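Side-chain contacts in ferric uptake regulation protein (Helicobacter pylori, PDB 2XIG), which probably acts as a global repressor that uses ferrous iron as cofactor to bind the operators of the genes it controls: residues 8-13 with 89-94; 15-20 with 74-79. The protein carries 2 engineered substitutions. All coordinates share one frame; numbering follows the deposited sequence.

How the contacts relate
Both contacts pack helix 7-20 on the base of the wing of a winged-helix domain, the two-stranded antiparallel sheet of 77-82 and 86-91. Contact 1 uses the first half of the helix and the end of strand 86-91 with the turn after it. Contact 2 uses the second half and the turn that leads into strand 77-82. Along the chain, the two segments of contact 2 fall between those of contact 1. Their centres lie about 8 Å apart. The two strands join them directly: S78 N lies 2.8 Å from E90 O, a probable hydrogen bond. Most of this lies within the region assigned to DNA binding by similarity. Contact 1 also includes a zinc ligand.

Contact 1 (8-13 with 89-94); sequences ESILER and YEIAAK. With ZN (zinc ion), chain L.
I10 meets A93 and I91 at the end of its longer branch. Its CD1 lies 3.8 Å from A93 CB, the closest approach between the two segments. I91 CG1 is more distant, 4.3 Å from I10 CD1. The I10 side chain is extended (chi2 176°), which carries CD1 out from the helix to the methyl of A93. A93 is the centre of an inverse gamma turn just after strand 86-91, and its CB points to the helix. V33 of helix 27-38 touches both I10 and I91, and Y37 also touches I10, so this apolar side is well packed. In the winged-helix fold of Fur proteins, strand 86-91 is the second strand of the wing. Here the first helix rests on the end of that strand. The helix side facing away from the strand is looser. E8 and E12 are exposed there and do not meet 89-94. R13 is also exposed. It points toward 89-94 without touching it, lies on F76, and forms a salt bridge from NE to E5. Polar groups gather at E90, on the strand, and at K94 in the loop after it. E90 binds zinc unevenly through both oxygens, OE2 at 2.0 Å and OE1 at 2.6 Å. H42, H97 and H99 complete the site. K94 NZ makes a salt bridge to E90 OE1 at 2.8 Å, nearly in line with the C-O bond, and a second one to E110.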
loop_
_atom_site.group_PDB
_atom_site.type_symbol
_atom_site.label_atom_id
_atom_site.label_comp_id
_atom_site.label_asym_id
_atom_site.label_seq_id
_atom_site.Cartn_x
_atom_site.Cartn_y
_atom_site.Cartn_z
ATOM N N GLU C 8 -26.884 14.107 -27.524
ATOM C CA GLU C 8 -27.951 15.098 -27.427
ATOM C C GLU C 8 -29.061 14.642 -26.490
ATOM O O GLU C 8 -29.565 15.421 -25.680
ATOM C CB GLU C 8 -28.534 15.405 -28.812
ATOM C CG GLU C 8 -27.568 16.119 -29.749
ATOM C CD GLU C 8 -26.591 15.174 -30.434
ATOM O OE1 GLU C 8 -25.737 15.668 -31.198
ATOM O OE2 GLU C 8 -26.677 13.945 -30.224
ATOM N N SER C 9 -29.443 13.379 -26.621
ATOM C CA SER C 9 -30.461 12.778 -25.766
ATOM C C SER C 9 -30.031 12.818 -24.296
ATOM O O SER C 9 -30.827 13.103 -23.399
ATOM C CB SER C 9 -30.713 11.334 -26.200
ATOM O OG SER C 9 -31.567 10.681 -25.287
ATOM N N ILE C 10 -28.756 12.534 -24.055
ATOM C CA ILE C 10 -28.223 12.568 -22.694
ATOM C C ILE C 10 -28.260 13.988 -22.131
ATOM O O ILE C 10 -28.705 14.214 -20.998
ATOM C CB ILE C 10 -26.796 11.983 -22.649
ATOM C CG1 ILE C 10 -26.828 10.526 -23.119
ATOM C CG2 ILE C 10 -26.206 12.095 -21.244
ATOM C CD1 ILE C 10 -25.493 9.863 -23.225
ATOM N N LEU C 11 -27.820 14.953 -22.932
ATOM C CA LEU C 11 -27.834 16.343 -22.486
ATOM C C LEU C 11 -29.249 16.869 -22.208
ATOM O O LEU C 11 -29.435 17.728 -21.351
ATOM C CB LEU C 11 -27.108 17.246 -23.476
ATOM C CG LEU C 11 -25.599 16.998 -23.538
ATOM C CD1 LEU C 11 -24.946 17.884 -24.569
ATOM C CD2 LEU C 11 -24.938 17.203 -22.164
ATOM N N GLU C 12 -30.247 16.372 -22.932
ATOM C CA GLU C 12 -31.624 16.789 -22.648
ATOM C C GLU C 12 -32.126 16.159 -21.345
ATOM O O GLU C 12 -32.782 16.827 -20.537
ATOM C CB GLU C 12 -32.575 16.480 -23.819
ATOM C CG GLU C 12 -34.058 16.743 -23.502
ATOM C CD GLU C 12 -34.396 18.212 -23.227
ATOM O OE1 GLU C 12 -35.465 18.468 -22.623
ATOM O OE2 GLU C 12 -33.612 19.112 -23.608
ATOM N N ARG C 13 -31.827 14.881 -21.139
ATOM C CA ARG C 13 -32.095 14.254 -19.846
ATOM C C ARG C 13 -31.380 15.018 -18.733
ATOM O O ARG C 13 -31.900 15.162 -17.623
ATOM C CB ARG C 13 -31.656 12.793 -19.833
ATOM C CG ARG C 13 -32.501 11.881 -20.695
ATOM C CD ARG C 13 -32.342 10.418 -20.293
ATOM N NE ARG C 13 -31.000 9.901 -20.568
ATOM C CZ ARG C 13 -30.096 9.626 -19.635
ATOM N NH1 ARG C 13 -30.373 9.810 -18.347
ATOM N NH2 ARG C 13 -28.913 9.157 -19.993
ATOM N N TYR C 89 -13.482 8.023 -14.558
ATOM C CA TYR C 89 -14.888 8.188 -14.926
ATOM C C TYR C 89 -15.160 7.872 -16.386
ATOM O O TYR C 89 -14.292 8.029 -17.248
ATOM C CB TYR C 89 -15.343 9.623 -14.630
ATOM C CG TYR C 89 -15.418 9.958 -13.156
ATOM C CD1 TYR C 89 -16.614 9.851 -12.467
ATOM C CD2 TYR C 89 -14.289 10.380 -12.452
ATOM C CE1 TYR C 89 -16.694 10.154 -11.123
ATOM C CE2 TYR C 89 -14.357 10.677 -11.106
ATOM C CZ TYR C 89 -15.561 10.563 -10.448
ATOM O OH TYR C 89 -15.644 10.855 -9.112
ATOM N N GLU C 90 -16.391 7.448 -16.662
ATOM C CA GLU C 90 -16.799 7.189 -18.024
ATOM C C GLU C 90 -18.290 7.448 -18.156
ATOM O O GLU C 90 -19.031 7.458 -17.166
ATOM C CB GLU C 90 -16.494 5.745 -18.403
ATOM C CG GLU C 90 -17.127 4.735 -17.462
ATOM C CD GLU C 90 -16.800 3.304 -17.845
ATOM O OE1 GLU C 90 -16.782 3.002 -19.058
ATOM O OE2 GLU C 90 -16.561 2.489 -16.925
ATOM N N ILE C 91 -18.724 7.655 -19.388
ATOM C CA ILE C 91 -20.131 7.898 -19.659
ATOM C C ILE C 91 -20.913 6.623 -19.319
ATOM O O ILE C 91 -20.438 5.515 -19.561
ATOM C CB ILE C 91 -20.315 8.320 -21.138
ATOM C CG1 ILE C 91 -21.662 9.014 -21.362
ATOM C CG2 ILE C 91 -20.077 7.140 -22.080
ATOM C CD1 ILE C 91 -21.770 10.379 -20.702
ATOM N N ALA C 92 -22.092 6.779 -18.723
ATOM C CA ALA C 92 -22.878 5.639 -18.259
ATOM C C ALA C 92 -23.558 4.906 -19.415
ATOM O O ALA C 92 -23.867 3.723 -19.306
ATOM C CB ALA C 92 -23.918 6.089 -17.238
ATOM N N ALA C 93 -23.781 5.614 -20.517
ATOM C CA ALA C 93 -24.511 5.051 -21.658
ATOM C C ALA C 93 -23.645 4.122 -22.523
ATOM O O ALA C 93 -23.415 4.395 -23.704
ATOM C CB ALA C 93 -25.102 6.171 -22.498
ATOM N N LYS C 94 -23.171 3.037 -21.911
ATOM C CA LYS C 94 -22.324 2.025 -22.551
ATOM C C LYS C 94 -22.795 0.646 -22.096
ATOM O O LYS C 94 -23.302 0.499 -20.986
ATOM C CB LYS C 94 -20.836 2.206 -22.155
ATOM C CG LYS C 94 -20.092 3.337 -22.874
ATOM C CD LYS C 94 -18.718 3.670 -22.213
ATOM C CE LYS C 94 -17.696 2.546 -22.349
ATOM N NZ LYS C 94 -16.341 2.986 -21.794
HETATM ZN ZN ZN L . -15.512 1.065 -17.940
#

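Contact 2 (15-20 with 74-79); sequences RMSIKK and ENFISV. Engineered in segment 74-79: S78 (natural residue Cys).
S17 meets F76 and E74 with its short side chain. S17 CB sits at the edge of the F76 ring, near the ring plane, and is 4.0 Å from F76 CZ. The ring therefore presents its rim to the helix. The hydroxyl of S17 is anti to the backbone N (chi1 -180°), and this turns OG to the E74 side. S17 OG and E74 OE1 are 4.1 Å apart, too far for a direct bond. A water bridges them. It lies 2.6 Å from S17 OG and donates to E74 OE1 at 2.7 Å. The contact thus has an apolar half at the ring and a water-mediated polar half at the carboxylate. E74 bends at chi2 (-61°), which brings its carboxylate round to the water. K20 NZ is 6.9 Å from E74 OE1, too far for a salt bridge with E74, though its charge may weakly favour the carboxylate. Further out, F76 is buried, and I10, R13 and L14 of the same helix touch it. F70 of helix 61-73 packs on both S17 and I18. The backbone of F76, just before the strand, is hydrogen-bonded to that of A92. S78 is an engineered residue in place of the natural Cys, and its backbone continues the strand pairing. E74 and F76 are set by the end of helix 61-73. N75 has positive phi (66°) and is the C-prime residue of a Schellman motif, in which F76 N bonds to L71 O and N75 N to E72 O. This helix end, followed after a three-residue turn by strand 77-82, joins helix 61-73, probably the recognition helix as in other Fur proteins, to the wing of the winged-helix domain.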
loop_
_atom_site.group_PDB
_atom_site.type_symbol
_atom_site.label_atom_id
_atom_site.label_comp_id
_atom_site.label_asym_id
_atom_site.label_seq_id
_atom_site.Cartn_x
_atom_site.Cartn_y
_atom_site.Cartn_z
ATOM N N ARG C 15 -30.606 18.310 -18.766
ATOM C CA ARG C 15 -31.365 19.550 -18.596
ATOM C C ARG C 15 -32.615 19.307 -17.760
ATOM O O ARG C 15 -32.945 20.092 -16.873
ATOM C CB ARG C 15 -31.754 20.138 -19.956
ATOM C CG ARG C 15 -32.317 21.560 -19.887
ATOM C CD ARG C 15 -32.939 21.980 -21.213
ATOM N NE ARG C 15 -34.129 21.192 -21.518
ATOM C CZ ARG C 15 -35.339 21.467 -21.044
ATOM N NH1 ARG C 15 -35.520 22.516 -20.249
ATOM N NH2 ARG C 15 -36.368 20.696 -21.361
ATOM N N MET C 16 -33.305 18.209 -18.039
ATOM C CA MET C 16 -34.509 17.883 -17.291
ATOM C C MET C 16 -34.205 17.569 -15.829
ATOM O O MET C 16 -34.967 17.935 -14.938
ATOM C CB MET C 16 -35.262 16.736 -17.962
ATOM C CG MET C 16 -35.884 17.142 -19.282
ATOM S SD MET C 16 -37.170 18.398 -19.067
ATOM C CE MET C 16 -38.501 17.383 -18.425
ATOM N N SER C 17 -33.080 16.904 -15.590
ATOM C CA SER C 17 -32.674 16.535 -14.237
ATOM C C SER C 17 -32.224 17.759 -13.445
ATOM O O SER C 17 -32.433 17.831 -12.234
ATOM C CB SER C 17 -31.554 15.491 -14.285
ATOM O OG SER C 17 -31.141 15.103 -12.986
ATOM N N ILE C 18 -31.612 18.719 -14.133
ATOM C CA ILE C 18 -31.147 19.947 -13.493
ATOM C C ILE C 18 -32.325 20.790 -13.009
ATOM O O ILE C 18 -32.336 21.276 -11.879
ATOM C CB ILE C 18 -30.285 20.788 -14.452
ATOM C CG1 ILE C 18 -28.920 20.123 -14.656
ATOM C CG2 ILE C 18 -30.133 22.217 -13.938
ATOM C CD1 ILE C 18 -28.173 19.829 -13.359
ATOM N N LYS C 19 -33.315 20.961 -13.874
ATOM C CA LYS C 19 -34.505 21.714 -13.512
ATOM C C LYS C 19 -35.238 21.039 -12.353
ATOM O O LYS C 19 -35.661 21.701 -11.403
ATOM C CB LYS C 19 -35.422 21.871 -14.722
ATOM C CG LYS C 19 -36.697 22.640 -14.441
ATOM C CD LYS C 19 -37.226 23.276 -15.714
ATOM C CE LYS C 19 -38.701 23.604 -15.593
ATOM N NZ LYS C 19 -39.152 24.450 -16.730
ATOM N N LYS C 20 -35.371 19.719 -12.432
ATOM C CA LYS C 20 -36.021 18.942 -11.382
ATOM C C LYS C 20 -35.359 19.132 -10.017
ATOM O O LYS C 20 -36.045 19.212 -8.998
ATOM C CB LYS C 20 -36.027 17.460 -11.756
ATOM C CG LYS C 20 -36.563 16.536 -10.675
ATOM C CD LYS C 20 -36.656 15.103 -11.188
ATOM C CE LYS C 20 -37.395 14.210 -10.203
ATOM N NZ LYS C 20 -37.556 12.822 -10.719
ATOM N N GLU C 74 -26.613 10.844 -10.152
ATOM C CA GLU C 74 -27.784 10.761 -11.033
ATOM C C GLU C 74 -27.589 9.811 -12.227
ATOM O O GLU C 74 -28.384 9.805 -13.161
ATOM C CB GLU C 74 -28.173 12.149 -11.539
ATOM C CG GLU C 74 -28.574 13.137 -10.434
ATOM C CD GLU C 74 -29.783 12.669 -9.642
ATOM O OE1 GLU C 74 -30.724 12.115 -10.250
ATOM O OE2 GLU C 74 -29.795 12.860 -8.409
ATOM N N ASN C 75 -26.519 9.027 -12.194
ATOM C CA ASN C 75 -26.283 7.959 -13.167
ATOM C C ASN C 75 -26.027 8.397 -14.612
ATOM O O ASN C 75 -26.312 7.651 -15.549
ATOM C CB ASN C 75 -27.411 6.924 -13.114
ATOM C CG ASN C 75 -27.478 6.203 -11.779
ATOM O OD1 ASN C 75 -26.627 6.394 -10.909
ATOM N ND2 ASN C 75 -28.495 5.370 -11.611
ATOM N N PHE C 76 -25.479 9.597 -14.791
ATOM C CA PHE C 76 -25.067 10.038 -16.123
ATOM C C PHE C 76 -23.672 9.510 -16.456
ATOM O O PHE C 76 -23.303 9.390 -17.629
ATOM C CB PHE C 76 -25.104 11.564 -16.240
ATOM C CG PHE C 76 -26.498 12.131 -16.308
ATOM C CD1 PHE C 76 -27.209 12.107 -17.493
ATOM C CD2 PHE C 76 -27.101 12.668 -15.181
ATOM C CE1 PHE C 76 -28.498 12.620 -17.557
ATOM C CE2 PHE C 76 -28.383 13.177 -15.241
ATOM C CZ PHE C 76 -29.086 13.148 -16.433
ATOM N N ILE C 77 -22.903 9.214 -15.413
ATOM C CA ILE C 77 -21.548 8.697 -15.571
ATOM C C ILE C 77 -21.309 7.588 -14.553
ATOM O O ILE C 77 -22.034 7.496 -13.559
ATOM C CB ILE C 77 -20.482 9.816 -15.407
ATOM C CG1 ILE C 77 -20.465 10.353 -13.972
ATOM C CG2 ILE C 77 -20.732 10.944 -16.393
ATOM C CD1 ILE C 77 -19.445 11.477 -13.733
ATOM N N SER C 78 -20.306 6.747 -14.814
ATOM C CA SER C 78 -19.906 5.673 -13.911
ATOM C C SER C 78 -18.487 5.943 -13.430
ATOM O O SER C 78 -17.672 6.495 -14.176
ATOM C CB SER C 78 -19.906 4.328 -14.641
ATOM O OG SER C 78 -21.040 4.199 -15.479
ATOM N N VAL C 79 -18.198 5.527 -12.199
ATOM C CA VAL C 79 -16.852 5.653 -11.622
ATOM C C VAL C 79 -16.194 4.284 -11.400
ATOM O O VAL C 79 -16.854 3.310 -11.027
ATOM C CB VAL C 79 -16.869 6.471 -10.295
ATOM C CG1 VAL C 79 -17.661 5.741 -9.214
ATOM C CG2 VAL C 79 -15.452 6.771 -9.818
HETATM O O HOH W 1 -31.791 12.590 -12.642
#